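Local structure of tumor necrosis factor ligand superfamily member 13 (Mus musculus, 1U5X) at residues S6-V11 with D43-W48; S57-H62 with V117-A122; V26-V31 with H131-G136. The protein acts as a homotrimeric cytokine of the tumor necrosis factor family that binds the receptors TACI and BCMA and helps regulate tumor cell growth. One frame throughout, in Å; residues are numbered along the deposited sequence.

Contact 1: residues S6-V11 with D43-W48; sequences SVLHLV and DIVRVW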
loop_
_atom_site.group_PDB
_atom_site.type_symbol
_atom_site.label_atom_id
_atom_site.label_comp_id
_atom_site.label_asym_id
_atom_site.label_seq_id
_atom_site.Cartn_x
_atom_site.Cartn_y
_atom_site.Cartn_z
ATOM N N SER A 6 -16.569 -6.142 -7.680
ATOM C CA SER A 6 -16.812 -4.778 -8.144
ATOM C C SER A 6 -15.622 -3.878 -7.801
ATOM O O SER A 6 -15.054 -3.967 -6.712
ATOM C CB SER A 6 -18.058 -4.226 -7.479
ATOM O OG SER A 6 -19.149 -5.055 -7.787
ATOM N N VAL A 7 -15.250 -3.006 -8.732
ATOM C CA VAL A 7 -14.073 -2.168 -8.557
ATOM C C VAL A 7 -14.252 -0.785 -9.163
ATOM O O VAL A 7 -15.099 -0.579 -10.054
ATOM C CB VAL A 7 -12.763 -2.821 -9.121
ATOM C CG1 VAL A 7 -12.627 -4.313 -8.683
ATOM C CG2 VAL A 7 -12.686 -2.715 -10.585
ATOM N N LEU A 8 -13.459 0.160 -8.665
ATOM C CA LEU A 8 -13.434 1.545 -9.200
ATOM C C LEU A 8 -12.056 2.119 -9.006
ATOM O O LEU A 8 -11.579 2.151 -7.913
ATOM C CB LEU A 8 -14.490 2.428 -8.495
ATOM C CG LEU A 8 -14.670 3.868 -8.977
ATOM C CD1 LEU A 8 -15.176 3.923 -10.382
ATOM C CD2 LEU A 8 -15.613 4.620 -8.009
ATOM N N HIS A 9 -11.406 2.556 -10.088
ATOM C CA HIS A 9 -10.109 3.200 -10.015
ATOM C C HIS A 9 -10.288 4.575 -10.656
ATOM O O HIS A 9 -10.743 4.690 -11.788
ATOM C CB HIS A 9 -9.023 2.398 -10.728
ATOM C CG HIS A 9 -7.644 2.949 -10.557
ATOM N ND1 HIS A 9 -6.858 2.675 -9.448
ATOM C CD2 HIS A 9 -6.900 3.749 -11.362
ATOM C CE1 HIS A 9 -5.676 3.257 -9.610
ATOM N NE2 HIS A 9 -5.680 3.919 -10.757
ATOM N N LEU A 10 -9.919 5.594 -9.892
ATOM C CA LEU A 10 -10.130 6.994 -10.205
ATOM C C LEU A 10 -8.813 7.753 -10.234
ATOM O O LEU A 10 -7.878 7.446 -9.451
ATOM C CB LEU A 10 -10.973 7.617 -9.101
ATOM C CG LEU A 10 -12.305 6.966 -8.775
ATOM C CD1 LEU A 10 -12.733 7.357 -7.364
ATOM C CD2 LEU A 10 -13.342 7.389 -9.776
ATOM N N VAL A 11 -8.744 8.726 -11.131
ATOM C CA VAL A 11 -7.573 9.581 -11.266
ATOM C C VAL A 11 -8.004 11.042 -11.327
ATOM O O VAL A 11 -9.195 11.336 -11.479
ATOM C CB VAL A 11 -6.755 9.193 -12.515
ATOM C CG1 VAL A 11 -6.300 7.735 -12.402
ATOM C CG2 VAL A 11 -7.536 9.431 -13.777
ATOM N N ASP A 43 -15.597 15.809 -6.524
ATOM C CA ASP A 43 -14.530 15.619 -5.515
ATOM C C ASP A 43 -14.843 14.579 -4.428
ATOM O O ASP A 43 -14.006 14.338 -3.574
ATOM C CB ASP A 43 -14.040 16.955 -4.905
ATOM C CG ASP A 43 -15.064 17.645 -4.043
ATOM O OD1 ASP A 43 -16.136 17.076 -3.747
ATOM O OD2 ASP A 43 -14.874 18.806 -3.626
ATOM N N ILE A 44 -16.014 13.939 -4.503
ATOM C CA ILE A 44 -16.385 12.855 -3.587
ATOM C C ILE A 44 -16.805 11.613 -4.336
ATOM O O ILE A 44 -17.003 11.637 -5.537
ATOM C CB ILE A 44 -17.537 13.288 -2.653
ATOM C CG1 ILE A 44 -18.744 13.704 -3.477
ATOM C CG2 ILE A 44 -17.092 14.407 -1.760
ATOM C CD1 ILE A 44 -20.080 13.297 -2.918
ATOM N N VAL A 45 -16.913 10.516 -3.605
ATOM C CA VAL A 45 -17.396 9.242 -4.136
ATOM C C VAL A 45 -18.611 8.814 -3.307
ATOM O O VAL A 45 -18.576 8.821 -2.083
ATOM C CB VAL A 45 -16.321 8.142 -4.127
ATOM C CG1 VAL A 45 -16.876 6.902 -4.773
ATOM C CG2 VAL A 45 -15.069 8.598 -4.846
ATOM N N ARG A 46 -19.711 8.511 -3.980
ATOM C CA ARG A 46 -20.911 8.066 -3.302
ATOM C C ARG A 46 -20.903 6.554 -3.258
ATOM O O ARG A 46 -20.510 5.897 -4.222
ATOM C CB ARG A 46 -22.147 8.571 -4.011
ATOM C CG ARG A 46 -22.202 10.113 -3.988
ATOM C CD ARG A 46 -23.408 10.729 -3.467
ATOM N NE ARG A 46 -23.959 10.224 -2.209
ATOM C CZ ARG A 46 -25.157 10.611 -1.760
ATOM N NH1 ARG A 46 -25.845 11.497 -2.456
ATOM N NH2 ARG A 46 -25.669 10.153 -0.615
ATOM N N VAL A 47 -21.360 6.000 -2.139
ATOM C CA VAL A 47 -21.494 4.554 -1.990
ATOM C C VAL A 47 -22.965 4.229 -2.058
ATOM O O VAL A 47 -23.758 4.739 -1.271
ATOM C CB VAL A 47 -20.929 4.068 -0.637
ATOM C CG1 VAL A 47 -21.155 2.567 -0.460
ATOM C CG2 VAL A 47 -19.461 4.385 -0.514
ATOM N N TRP A 48 -23.350 3.415 -3.023
ATOM C CA TRP A 48 -24.731 2.968 -3.103
ATOM C C TRP A 48 -24.973 1.618 -2.433
ATOM O O TRP A 48 -26.096 1.349 -1.993
ATOM C CB TRP A 48 -25.224 2.950 -4.552
ATOM C CG TRP A 48 -25.056 4.283 -5.258
ATOM C CD1 TRP A 48 -24.403 4.505 -6.441
ATOM C CD2 TRP A 48 -25.529 5.571 -4.823
ATOM N NE1 TRP A 48 -24.443 5.838 -6.766
ATOM C CE2 TRP A 48 -25.127 6.519 -5.798
ATOM C CE3 TRP A 48 -26.215 6.023 -3.704
ATOM C CZ2 TRP A 48 -25.402 7.882 -5.682
ATOM C CZ3 TRP A 48 -26.521 7.383 -3.609
ATOM C CH2 TRP A 48 -26.093 8.289 -4.582
#
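V45 meets L10 and L8 with its two methyl groups, one for each leucine. Towards L10 the approach is tip to tip. The side chains reach toward each other, and V45 CG2 and L10 CD1 stand 3.7 Å apart. Towards L8 the geometry differs. The side chains of L8 and V45 run past each other in opposite directions, and the gap between L8 CD2 and V45 CG1 is a looser 4.2 Å. In V45, CG1 lies anti to the backbone N (chi1 -176°), which leaves CG2 beside that N and turned to L10. L10, with CG beside its own N (chi1 -55°), meets V45 end-on, whereas L8, with CG anti to its N, passes alongside. All three residues are buried and the contact is purely apolar. It is modest in size, with 91 Å² buried over both sides. L135 and F137 of strand 134-139 also touch V45, and L135 touches L10. L38 and A40 of strand 38-41 pack on L8 and L10. The contact joins strand 7-16 to strand 44-47 across the interior of the jelly roll. On the other side of strand 7-16, V7 and H9 pack on I52 and V106 of a neighbouring subunit.

Contact 2: residues S57-H62 with V117-A122; sequences SQVLFH and VKIPRA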
loop_
_atom_site.group_PDB
_atom_site.type_symbol
_atom_site.label_atom_id
_atom_site.label_comp_id
_atom_site.label_asym_id
_atom_site.label_seq_id
_atom_site.Cartn_x
_atom_site.Cartn_y
_atom_site.Cartn_z
ATOM N N SER A 57 -5.500 4.906 -1.582
ATOM C CA SER A 57 -5.316 6.298 -1.940
ATOM C C SER A 57 -3.836 6.578 -2.048
ATOM O O SER A 57 -3.074 6.272 -1.141
ATOM C CB SER A 57 -5.904 7.201 -0.871
ATOM O OG SER A 57 -5.467 8.545 -1.029
ATOM N N GLN A 58 -3.424 7.168 -3.161
ATOM C CA GLN A 58 -2.095 7.722 -3.282
ATOM C C GLN A 58 -2.208 9.157 -3.722
ATOM O O GLN A 58 -3.041 9.513 -4.583
ATOM C CB GLN A 58 -1.210 6.987 -4.292
ATOM C CG GLN A 58 0.267 7.489 -4.313
ATOM C CD GLN A 58 1.175 6.579 -5.128
ATOM O OE1 GLN A 58 1.491 5.455 -4.665
ATOM N NE2 GLN A 58 1.652 7.061 -6.273
ATOM N N VAL A 59 -1.372 9.982 -3.117
ATOM C CA VAL A 59 -1.205 11.355 -3.583
ATOM C C VAL A 59 0.274 11.628 -3.775
ATOM O O VAL A 59 1.114 11.296 -2.920
ATOM C CB VAL A 59 -1.853 12.386 -2.615
ATOM C CG1 VAL A 59 -1.630 13.814 -3.144
ATOM C CG2 VAL A 59 -3.337 12.095 -2.386
ATOM N N LEU A 60 0.598 12.254 -4.908
ATOM C CA LEU A 60 1.959 12.642 -5.226
ATOM C C LEU A 60 2.167 14.122 -4.890
ATOM O O LEU A 60 1.513 14.979 -5.462
ATOM C CB LEU A 60 2.229 12.383 -6.707
ATOM C CG LEU A 60 3.519 12.949 -7.284
ATOM C CD1 LEU A 60 4.679 12.526 -6.388
ATOM C CD2 LEU A 60 3.691 12.473 -8.761
ATOM N N PHE A 61 3.037 14.413 -3.934
ATOM C CA PHE A 61 3.224 15.814 -3.481
ATOM C C PHE A 61 4.518 16.428 -4.004
ATOM O O PHE A 61 5.551 15.745 -4.053
ATOM C CB PHE A 61 3.253 15.846 -1.957
ATOM C CG PHE A 61 1.977 15.401 -1.312
ATOM C CD1 PHE A 61 0.941 16.308 -1.068
ATOM C CD2 PHE A 61 1.836 14.101 -0.874
ATOM C CE1 PHE A 61 -0.227 15.890 -0.441
ATOM C CE2 PHE A 61 0.687 13.692 -0.252
ATOM C CZ PHE A 61 -0.344 14.586 -0.022
ATOM N N HIS A 62 4.484 17.733 -4.314
ATOM C CA HIS A 62 5.662 18.477 -4.783
ATOM C C HIS A 62 6.058 19.641 -3.856
ATOM O O HIS A 62 7.005 20.364 -4.151
ATOM C CB HIS A 62 5.423 18.992 -6.214
ATOM N N VAL A 117 -11.549 12.646 0.047
ATOM C CA VAL A 117 -10.075 12.630 0.150
ATOM C C VAL A 117 -9.648 14.080 0.240
ATOM O O VAL A 117 -9.869 14.847 -0.701
ATOM C CB VAL A 117 -9.406 11.908 -1.051
ATOM C CG1 VAL A 117 -7.889 11.892 -0.909
ATOM C CG2 VAL A 117 -9.892 10.496 -1.170
ATOM N N LYS A 118 -9.126 14.489 1.399
ATOM C CA LYS A 118 -8.767 15.889 1.640
ATOM C C LYS A 118 -7.302 16.003 2.023
ATOM O O LYS A 118 -6.771 15.150 2.761
ATOM C CB LYS A 118 -9.640 16.511 2.758
ATOM C CG LYS A 118 -11.118 16.566 2.411
ATOM C CD LYS A 118 -11.965 17.196 3.534
ATOM C CE LYS A 118 -13.291 17.690 3.002
ATOM N NZ LYS A 118 -14.108 18.329 4.055
ATOM N N ILE A 119 -6.659 17.040 1.491
ATOM C CA ILE A 119 -5.323 17.454 1.893
ATOM C C ILE A 119 -5.435 18.760 2.685
ATOM O O ILE A 119 -5.870 19.769 2.145
ATOM C CB ILE A 119 -4.417 17.625 0.639
ATOM C CG1 ILE A 119 -4.173 16.287 -0.053
ATOM C CG2 ILE A 119 -3.061 18.198 1.056
ATOM C CD1 ILE A 119 -5.275 15.732 -0.930
ATOM N N PRO A 120 -5.081 18.752 3.963
ATOM C CA PRO A 120 -5.313 19.913 4.840
ATOM C C PRO A 120 -4.317 21.075 4.695
ATOM O O PRO A 120 -3.799 21.591 5.697
ATOM C CB PRO A 120 -5.255 19.292 6.240
ATOM C CG PRO A 120 -4.294 18.187 6.100
ATOM C CD PRO A 120 -4.491 17.628 4.706
ATOM N N ARG A 121 -4.061 21.493 3.461
ATOM C CA ARG A 121 -3.301 22.710 3.189
ATOM C C ARG A 121 -3.922 23.427 2.006
ATOM O O ARG A 121 -4.535 22.805 1.130
ATOM C CB ARG A 121 -1.842 22.395 2.909
ATOM N N ALA A 122 -3.750 24.737 1.992
ATOM C CA ALA A 122 -4.299 25.585 0.949
ATOM C C ALA A 122 -3.490 25.398 -0.322
ATOM O O ALA A 122 -2.256 25.342 -0.266
ATOM C CB ALA A 122 -4.244 27.041 1.387
#
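F61 and I119 make the main apolar contact between these segments. The two side chains slide past each other in opposite directions. I119 comes to the edge of the phenyl ring, with its CG2 near the ring plane and 3.9 Å from F61 CE1. The first torsion of I119 (chi1 -66°) sets CG2 anti to the backbone N and CG1 beside it. This brings both branches to F61, CG2 at CE1 and CG1 near CE1 and CZ, with I119 CG1 4.0 Å from F61 CE1. One face of the F61 ring is covered from within its own strand by V59 CG1, which sits 3.5 Å above the plane and towards the rim. V59 uses its other methyl across the gap: V59 CG2 and I119 CD1 are 4.4 Å apart, a loose contact.

Strands 51-61 and 114-119 belong to the jelly roll of the TNF homology domain. Here they face each other through side chains rather than pairing by backbone. The axes of segments 57-61 and 117-119 come no nearer than 9.8 Å, and their N-to-C directions differ by 29°. L126 packs on V59 and F61, while L135 touches S57 and V117.

The mixed contact is at S57. Its OG lies 4.1 Å from V117 CG1, which is packing only. The buried S57 OG accepts a hydrogen bond from Q70 NE2.

Beyond I119 the chain bends in an inverse gamma turn centred on P120. A weak bond from R121 N to I119 O, 2.8 Å long, closes it.

Contact 3: residues V26-V31 with H131-G136; sequences VMWQPV and HGTFLG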
loop_
_atom_site.group_PDB
_atom_site.type_symbol
_atom_site.label_atom_id
_atom_site.label_comp_id
_atom_site.label_asym_id
_atom_site.label_seq_id
_atom_site.Cartn_x
_atom_site.Cartn_y
_atom_site.Cartn_z
ATOM N N VAL A 26 -9.432 16.864 -4.777
ATOM C CA VAL A 26 -9.216 16.435 -6.136
ATOM C C VAL A 26 -10.574 16.143 -6.769
ATOM O O VAL A 26 -11.415 15.471 -6.181
ATOM C CB VAL A 26 -8.359 15.148 -6.112
ATOM C CG1 VAL A 26 -8.085 14.629 -7.517
ATOM C CG2 VAL A 26 -7.056 15.416 -5.363
ATOM N N MET A 27 -10.796 16.676 -7.955
ATOM C CA MET A 27 -11.921 16.251 -8.775
ATOM C C MET A 27 -11.519 14.939 -9.461
ATOM O O MET A 27 -10.491 14.895 -10.126
ATOM C CB MET A 27 -12.239 17.334 -9.789
ATOM C CG MET A 27 -12.630 18.639 -9.154
ATOM S SD MET A 27 -14.240 18.505 -8.440
ATOM C CE MET A 27 -15.285 19.004 -9.833
ATOM N N TRP A 28 -12.314 13.887 -9.283
ATOM C CA TRP A 28 -11.970 12.523 -9.736
ATOM C C TRP A 28 -12.750 12.121 -11.000
ATOM O O TRP A 28 -13.890 12.573 -11.213
ATOM C CB TRP A 28 -12.261 11.503 -8.637
ATOM C CG TRP A 28 -11.472 11.697 -7.369
ATOM C CD1 TRP A 28 -11.924 12.243 -6.205
ATOM C CD2 TRP A 28 -10.088 11.393 -7.158
ATOM N NE1 TRP A 28 -10.913 12.279 -5.275
ATOM C CE2 TRP A 28 -9.770 11.784 -5.836
ATOM C CE3 TRP A 28 -9.070 10.857 -7.962
ATOM C CZ2 TRP A 28 -8.496 11.639 -5.295
ATOM C CZ3 TRP A 28 -7.795 10.709 -7.413
ATOM C CH2 TRP A 28 -7.526 11.097 -6.092
ATOM N N GLN A 29 -12.122 11.300 -11.845
ATOM C CA GLN A 29 -12.760 10.717 -13.016
ATOM C C GLN A 29 -12.432 9.214 -13.019
ATOM O O GLN A 29 -11.294 8.818 -12.708
ATOM C CB GLN A 29 -12.271 11.356 -14.327
ATOM C CG GLN A 29 -10.744 11.320 -14.531
ATOM C CD GLN A 29 -10.289 11.927 -15.837
ATOM O OE1 GLN A 29 -11.031 11.916 -16.812
ATOM N NE2 GLN A 29 -9.073 12.476 -15.859
ATOM N N PRO A 30 -13.404 8.367 -13.318
ATOM C CA PRO A 30 -13.131 6.926 -13.420
ATOM C C PRO A 30 -12.348 6.546 -14.653
ATOM O O PRO A 30 -12.649 7.021 -15.758
ATOM C CB PRO A 30 -14.522 6.300 -13.467
ATOM C CG PRO A 30 -15.384 7.368 -13.992
ATOM C CD PRO A 30 -14.829 8.663 -13.522
ATOM N N VAL A 31 -11.349 5.679 -14.467
ATOM C CA VAL A 31 -10.695 5.039 -15.610
ATOM C C VAL A 31 -10.924 3.515 -15.684
ATOM O O VAL A 31 -10.677 2.909 -16.718
ATOM C CB VAL A 31 -9.186 5.392 -15.684
ATOM C CG1 VAL A 31 -8.992 6.895 -15.902
ATOM C CG2 VAL A 31 -8.452 4.935 -14.490
ATOM N N HIS A 131 -0.725 8.453 -12.792
ATOM C CA HIS A 131 0.249 7.443 -12.299
ATOM C C HIS A 131 0.728 7.758 -10.902
ATOM O O HIS A 131 1.189 6.855 -10.219
ATOM C CB HIS A 131 1.443 7.338 -13.282
ATOM C CG HIS A 131 1.004 7.346 -14.695
ATOM N ND1 HIS A 131 1.144 8.447 -15.514
ATOM C CD2 HIS A 131 0.345 6.419 -15.420
ATOM C CE1 HIS A 131 0.630 8.177 -16.700
ATOM N NE2 HIS A 131 0.136 6.954 -16.668
ATOM N N GLY A 132 0.567 9.018 -10.458
ATOM C CA GLY A 132 1.010 9.451 -9.141
ATOM C C GLY A 132 -0.037 9.743 -8.067
ATOM O O GLY A 132 0.226 9.569 -6.874
ATOM N N THR A 133 -1.216 10.170 -8.491
ATOM C CA THR A 133 -2.322 10.492 -7.593
ATOM C C THR A 133 -3.523 9.690 -8.084
ATOM O O THR A 133 -3.913 9.810 -9.227
ATOM C CB THR A 133 -2.605 11.987 -7.646
ATOM O OG1 THR A 133 -1.456 12.679 -7.184
ATOM C CG2 THR A 133 -3.693 12.396 -6.708
ATOM N N PHE A 134 -4.066 8.844 -7.220
ATOM C CA PHE A 134 -5.185 8.006 -7.570
ATOM C C PHE A 134 -5.935 7.528 -6.342
ATOM O O PHE A 134 -5.474 7.673 -5.209
ATOM C CB PHE A 134 -4.721 6.859 -8.491
ATOM C CG PHE A 134 -3.594 6.035 -7.946
ATOM C CD1 PHE A 134 -3.831 5.047 -7.012
ATOM C CD2 PHE A 134 -2.299 6.207 -8.426
ATOM C CE1 PHE A 134 -2.788 4.267 -6.521
ATOM C CE2 PHE A 134 -1.276 5.426 -7.929
ATOM C CZ PHE A 134 -1.517 4.463 -7.025
ATOM N N LEU A 135 -7.119 6.995 -6.590
ATOM C CA LEU A 135 -8.032 6.582 -5.543
ATOM C C LEU A 135 -8.795 5.379 -6.048
ATOM O O LEU A 135 -9.317 5.382 -7.165
ATOM C CB LEU A 135 -9.030 7.705 -5.232
ATOM C CG LEU A 135 -10.114 7.363 -4.177
ATOM C CD1 LEU A 135 -9.511 7.128 -2.808
ATOM C CD2 LEU A 135 -11.150 8.512 -4.126
ATOM N N GLY A 136 -8.867 4.329 -5.246
ATOM C CA GLY A 136 -9.635 3.191 -5.691
ATOM C C GLY A 136 -10.285 2.331 -4.635
ATOM O O GLY A 136 -10.013 2.443 -3.447
#
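In the interior of the TNF-type jelly roll, W28 of strand 24-34 lies against L135 of strand 134-139. The tryptophan side chain crosses that of L135 at about a right angle. L135 CB sits over one face of the indole as a CH-pi contact. It is 3.8 Å from the centroid of the six-membered ring and 11° off the ring normal. L135 CD2 reaches further across the indole, to 3.9 Å from W28 NE1. CG anti to the backbone N (chi1 177°) and a chi2 of 65° carry CD2 there. The far end of the ring system meets the backbone just before L135: W28 CZ3 is 3.8 Å from F134 CA, an oblique approach. T133 adds its methyl, with T133 CG2 4.1 Å from W28 CH2, also obliquely. The T133 hydroxyl is engaged outside the contact, by hydrogen bonds with S127 O and L60 N. The opposite face of the indole is covered by V26 CG1, centred 3.6 Å above the plane. The CB of F134 points away from strand 24-34, and the F134 ring meets that of H9 and packs on A104 of a neighbouring subunit. The indole is thus sandwiched between V26 and L135, an aliphatic group on each face. V26, W28, T133, F134 and L135 are all buried. Dispersion and CH-pi attraction carry the contact, and packing on both faces restricts the tilt and rotation of the indole.

How the contacts relate
All three contacts lie within the jelly roll of the TNF homology domain. The centres of contacts 1 and 3 are about 9 Å apart, those of 2 and 3 about 12 Å, and those of 1 and 2 about 17 Å, on opposite sides of the chain's centre. Contact 3 bridges the other two through strand 134-139, which pairs with strands 7-16 and 51-61. L10 N probably hydrogen-bonds to L135 O, and F134 N to Q58 O. Along the chain, contact 1 closes before contact 2 opens, and contact 3 spans contact 2 while alternating with contact 1. Distant parts of the sequence thus share one interior, and the segments of each contact include residues that touch a neighbouring subunit of the trimer.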